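Local coordinates for transcriptional protein SWT1 (Saccharomyces cerevisiae, PDB 4PQZ) that is involved in transcription, probably as an activator, and has RNA endonuclease activity, the chain here being its C-terminal HEPN-like domain, at residues A[83-86]-A[87-91]; A[96-99]-A[100-103]. All blocks are in the same frame, centred on the assembly; numbering follows the deposited sequence.

Contact 1: residues A[83-86]-A[87-91]; sequences SNYI and YLFWV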
# COMPACT_ATOMS: atom_id res chain seq x y z
N SER A 83 6.82 -1.48 -3.98
CA SER A 83 6.45 -2.15 -5.23
C SER A 83 7.54 -3.11 -5.69
O SER A 83 7.26 -4.27 -6.03
CB SER A 83 6.21 -1.10 -6.32
OG SER A 83 5.91 -1.74 -7.54
N ASN A 84 8.77 -2.64 -5.68
CA ASN A 84 9.93 -3.49 -6.00
C ASN A 84 10.01 -4.73 -5.09
O ASN A 84 10.23 -5.85 -5.56
CB ASN A 84 11.24 -2.67 -5.96
CG ASN A 84 12.49 -3.54 -6.10
OD1 ASN A 84 12.56 -4.39 -7.00
ND2 ASN A 84 13.47 -3.35 -5.21
N TYR A 85 9.78 -4.55 -3.79
CA TYR A 85 9.65 -5.70 -2.88
C TYR A 85 8.53 -6.69 -3.22
O TYR A 85 8.72 -7.91 -3.13
CB TYR A 85 9.54 -5.25 -1.42
CG TYR A 85 10.89 -4.95 -0.81
CD1 TYR A 85 11.96 -5.83 -0.97
CD2 TYR A 85 11.10 -3.77 -0.12
CE1 TYR A 85 13.20 -5.55 -0.43
CE2 TYR A 85 12.33 -3.49 0.42
CZ TYR A 85 13.37 -4.37 0.27
OH TYR A 85 14.57 -4.06 0.82
N ILE A 86 7.36 -6.18 -3.61
CA ILE A 86 6.26 -7.05 -4.02
C ILE A 86 6.64 -7.81 -5.27
O ILE A 86 6.40 -9.02 -5.37
CB ILE A 86 4.94 -6.27 -4.26
CG1 ILE A 86 4.42 -5.69 -2.95
CG2 ILE A 86 3.90 -7.17 -4.89
CD1 ILE A 86 3.23 -4.76 -3.14
N TYR A 87 7.23 -7.08 -6.23
CA TYR A 87 7.86 -7.67 -7.43
C TYR A 87 8.93 -8.76 -7.15
O TYR A 87 8.86 -9.88 -7.68
CB TYR A 87 8.50 -6.57 -8.28
CG TYR A 87 8.90 -7.04 -9.66
CD1 TYR A 87 7.97 -7.06 -10.70
CD2 TYR A 87 10.20 -7.49 -9.92
CE1 TYR A 87 8.33 -7.50 -11.98
CE2 TYR A 87 10.57 -7.94 -11.19
CZ TYR A 87 9.63 -7.94 -12.22
OH TYR A 87 9.99 -8.37 -13.47
N LEU A 88 9.92 -8.44 -6.33
CA LEU A 88 11.05 -9.38 -6.08
C LEU A 88 10.62 -10.64 -5.35
O LEU A 88 11.17 -11.70 -5.57
CB LEU A 88 12.15 -8.72 -5.26
CG LEU A 88 13.04 -7.72 -5.99
CD1 LEU A 88 14.04 -7.15 -5.00
CD2 LEU A 88 13.74 -8.39 -7.17
N PHE A 89 9.62 -10.49 -4.48
CA PHE A 89 9.17 -11.59 -3.63
C PHE A 89 7.83 -12.14 -4.06
O PHE A 89 7.14 -12.80 -3.27
CB PHE A 89 9.16 -11.16 -2.15
CG PHE A 89 10.54 -10.97 -1.58
CD1 PHE A 89 11.27 -12.06 -1.11
CD2 PHE A 89 11.12 -9.71 -1.53
CE1 PHE A 89 12.55 -11.90 -0.60
CE2 PHE A 89 12.42 -9.54 -1.01
CZ PHE A 89 13.12 -10.64 -0.55
N TRP A 90 7.47 -11.91 -5.32
CA TRP A 90 6.15 -12.29 -5.84
C TRP A 90 5.88 -13.79 -5.76
O TRP A 90 4.91 -14.23 -5.13
CB TRP A 90 5.97 -11.80 -7.29
CG TRP A 90 4.60 -12.11 -7.88
CD1 TRP A 90 4.27 -13.11 -8.76
CD2 TRP A 90 3.38 -11.40 -7.63
NE1 TRP A 90 2.94 -13.07 -9.07
CE2 TRP A 90 2.36 -12.02 -8.40
CE3 TRP A 90 3.04 -10.30 -6.82
CZ2 TRP A 90 1.04 -11.60 -8.37
CZ3 TRP A 90 1.73 -9.86 -6.82
CH2 TRP A 90 0.74 -10.51 -7.58
N VAL A 91 6.75 -14.56 -6.39
CA VAL A 91 6.60 -16.00 -6.45
C VAL A 91 6.67 -16.64 -5.06
O VAL A 91 5.90 -17.55 -4.75
CB VAL A 91 7.66 -16.60 -7.40
CG1 VAL A 91 7.68 -18.12 -7.32
CG2 VAL A 91 7.43 -16.09 -8.85
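With chi1 of F89 at -70°, CG lies opposite the residue's own carbonyl carbon, and the ring runs beside that of Y85 one helical turn earlier, the two side chains pointing the same way. The other pair, I86 and W90, uses the opposite choice: CG of W90 is anti to the backbone N (chi1 -177°), which turns the indole back toward the methyl branch of I86. In the first pair CE2 of F89 comes within 3.7 Å of CD1 of Y85, at an oblique angle to the tyrosine ring, while the carbonyl O of Y85 lies in the plane of the F89 ring at its edge, 3.4 Å from CD2 of F89. In the second, the benzo edge of the indole meets the isoleucine branch, with I86 CG2 3.8 Å from W90 CE3.

These i to i+4 contacts mark the end of helix 79-88 in the HEPN-like fold. Y87 N gives O of S83 a hydrogen bond of 2.8 Å, and L88 N gives O of N84 one of 2.7 Å. F89 N still reaches O of Y85, at 3.0 Å, but this bond is less straight (146°). F89 itself leaves helical phi/psi and is the N-cap residue of helix 90-97. On the exposed side, the amide of N84 crosses the L88 side chain, N84 OD1 lying 3.5 Å from L88 CG.

Y85 OH is held by the backbone O of D70, and the F89 ring rests on L58 of helix 35-62 and on F94. An alanine at F89 would probably open a gap beside the Y85 ring and take away the apolar surface that L58 and F94 meet. Y87, turned elsewhere, makes a cation-pi contact with K105.

Contact 2: residues A[96-99]-A[100-103]; sequences ELFT and CSKI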
# COMPACT_ATOMS: atom_id res chain seq x y z
N GLU A 96 0.71 -15.30 -3.50
CA GLU A 96 -0.24 -16.05 -2.70
C GLU A 96 -1.29 -15.14 -2.10
O GLU A 96 -2.47 -15.49 -2.04
CB GLU A 96 0.48 -16.79 -1.57
CG GLU A 96 -0.44 -17.64 -0.75
CD GLU A 96 0.11 -17.98 0.62
OE1 GLU A 96 1.19 -17.47 0.99
OE2 GLU A 96 -0.56 -18.76 1.33
N LEU A 97 -0.86 -13.96 -1.65
CA LEU A 97 -1.77 -12.97 -1.07
C LEU A 97 -2.70 -12.38 -2.14
O LEU A 97 -3.77 -11.86 -1.83
CB LEU A 97 -0.99 -11.86 -0.37
CG LEU A 97 0.03 -12.31 0.68
CD1 LEU A 97 0.68 -11.13 1.38
CD2 LEU A 97 -0.62 -13.25 1.66
N PHE A 98 -2.30 -12.49 -3.40
CA PHE A 98 -3.07 -11.91 -4.48
C PHE A 98 -3.88 -12.93 -5.28
O PHE A 98 -4.31 -12.63 -6.40
CB PHE A 98 -2.15 -11.08 -5.40
CG PHE A 98 -1.74 -9.75 -4.82
CD1 PHE A 98 -2.51 -8.61 -5.04
CD2 PHE A 98 -0.57 -9.63 -4.08
CE1 PHE A 98 -2.14 -7.38 -4.50
CE2 PHE A 98 -0.18 -8.41 -3.53
CZ PHE A 98 -0.97 -7.28 -3.75
N THR A 99 -4.09 -14.12 -4.74
CA THR A 99 -4.77 -15.17 -5.51
C THR A 99 -6.15 -14.75 -6.04
O THR A 99 -6.49 -14.99 -7.21
CB THR A 99 -4.91 -16.49 -4.74
OG1 THR A 99 -3.67 -16.80 -4.10
CG2 THR A 99 -5.26 -17.62 -5.70
N CYS A 100 -6.94 -14.10 -5.19
CA CYS A 100 -8.27 -13.66 -5.64
C CYS A 100 -8.27 -12.25 -6.20
O CYS A 100 -9.20 -11.46 -6.01
CB CYS A 100 -9.29 -13.85 -4.51
SG CYS A 100 -9.35 -15.59 -4.01
N SER A 101 -7.20 -11.94 -6.92
CA SER A 101 -7.03 -10.67 -7.60
C SER A 101 -6.65 -10.98 -9.04
O SER A 101 -6.14 -12.05 -9.35
CB SER A 101 -5.92 -9.86 -6.93
OG SER A 101 -5.76 -8.59 -7.53
N LYS A 102 -6.89 -10.02 -9.93
CA LYS A 102 -6.46 -10.11 -11.31
C LYS A 102 -5.06 -9.55 -11.47
O LYS A 102 -4.46 -9.65 -12.54
CB LYS A 102 -7.42 -9.32 -12.21
CG LYS A 102 -8.88 -9.71 -12.07
CD LYS A 102 -9.15 -11.05 -12.71
CE LYS A 102 -10.53 -11.53 -12.33
NZ LYS A 102 -10.78 -12.93 -12.80
N ILE A 103 -4.55 -8.95 -10.41
CA ILE A 103 -3.19 -8.41 -10.40
C ILE A 103 -2.14 -9.51 -10.63
O ILE A 103 -2.14 -10.55 -9.95
CB ILE A 103 -2.95 -7.60 -9.10
CG1 ILE A 103 -3.85 -6.35 -9.10
CG2 ILE A 103 -1.47 -7.17 -8.97
CD1 ILE A 103 -3.85 -5.55 -7.78
O HOH W 1 -5.98 -13.26 -2.38
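The F98 ring has CB of S101 at its edge, near the ring plane and 4.1 Å from CD1 of F98, while CD1 of I103 approaches CE1 of F98 obliquely at the same 4.1 Å. The two contacts involve neighbouring carbons of one ring, so the phenyl bridges the turn and the chain that follows it. The F98 and I103 side chains run across each other, and only the terminal methyl of the isoleucine touches the aromatic.

The backbone between them is a type I beta turn from F98 to S101, closed by a weak hydrogen bond in which S101 N gives to O of F98 at 3.0 Å; its N-H...O angle of 133° explains the weakness. A second small motif follows directly. With OG of S101 anti to its own N (chi1 -178°), the hydroxyl oxygen accepts from I103 N at 3.1 Å and 163°, an ST turn whose bond is straighter than that of the beta turn. Beyond this bond the CB of I103 points toward the 96-99 segment, and its CD1 reaches the phenyl ring.

On the preceding side, T99 OG1 donates to O of E96 at 2.7 Å, with the hydroxyl tilted out of the carbonyl plane. The side chain thus occupies a carbonyl of the last helical turn, to which T99 N makes only a weak bond. A water links the two segments as well: it donates to O of L97 at 2.7 Å and accepts from C100 N.

The turn follows helix 90-97 and opens the loop toward helix 113-116. Helix 122-139 lies against its apolar side, with V135 and L139 meeting F98, F138 meeting S101, and V135 also touching I103; E96 OE2 forms a salt bridge to K142 just beyond that helix.

How the contacts relate
Contacts 1 and 2 follow one another along the chain at the two ends of helix 90-97: residues 83-91 contain the junction where helix 79-88 gives way to it, and residues 96-103 the turn by which the chain leaves it. Their centres are 13 Å apart, yet the side chains meet. CZ3 of W90 packs 3.6 Å from CD2 of F98, the ring planes inclined by about 30°, and CZ2 of W90 lies 3.7 Å from the backbone O of I103. W108 belongs to both surroundings, touching I86 and W90 of contact 1 and I103 of contact 2. The two are thus joined by helix 90-97 and by the packing of W90 on F98 and on the I103 backbone.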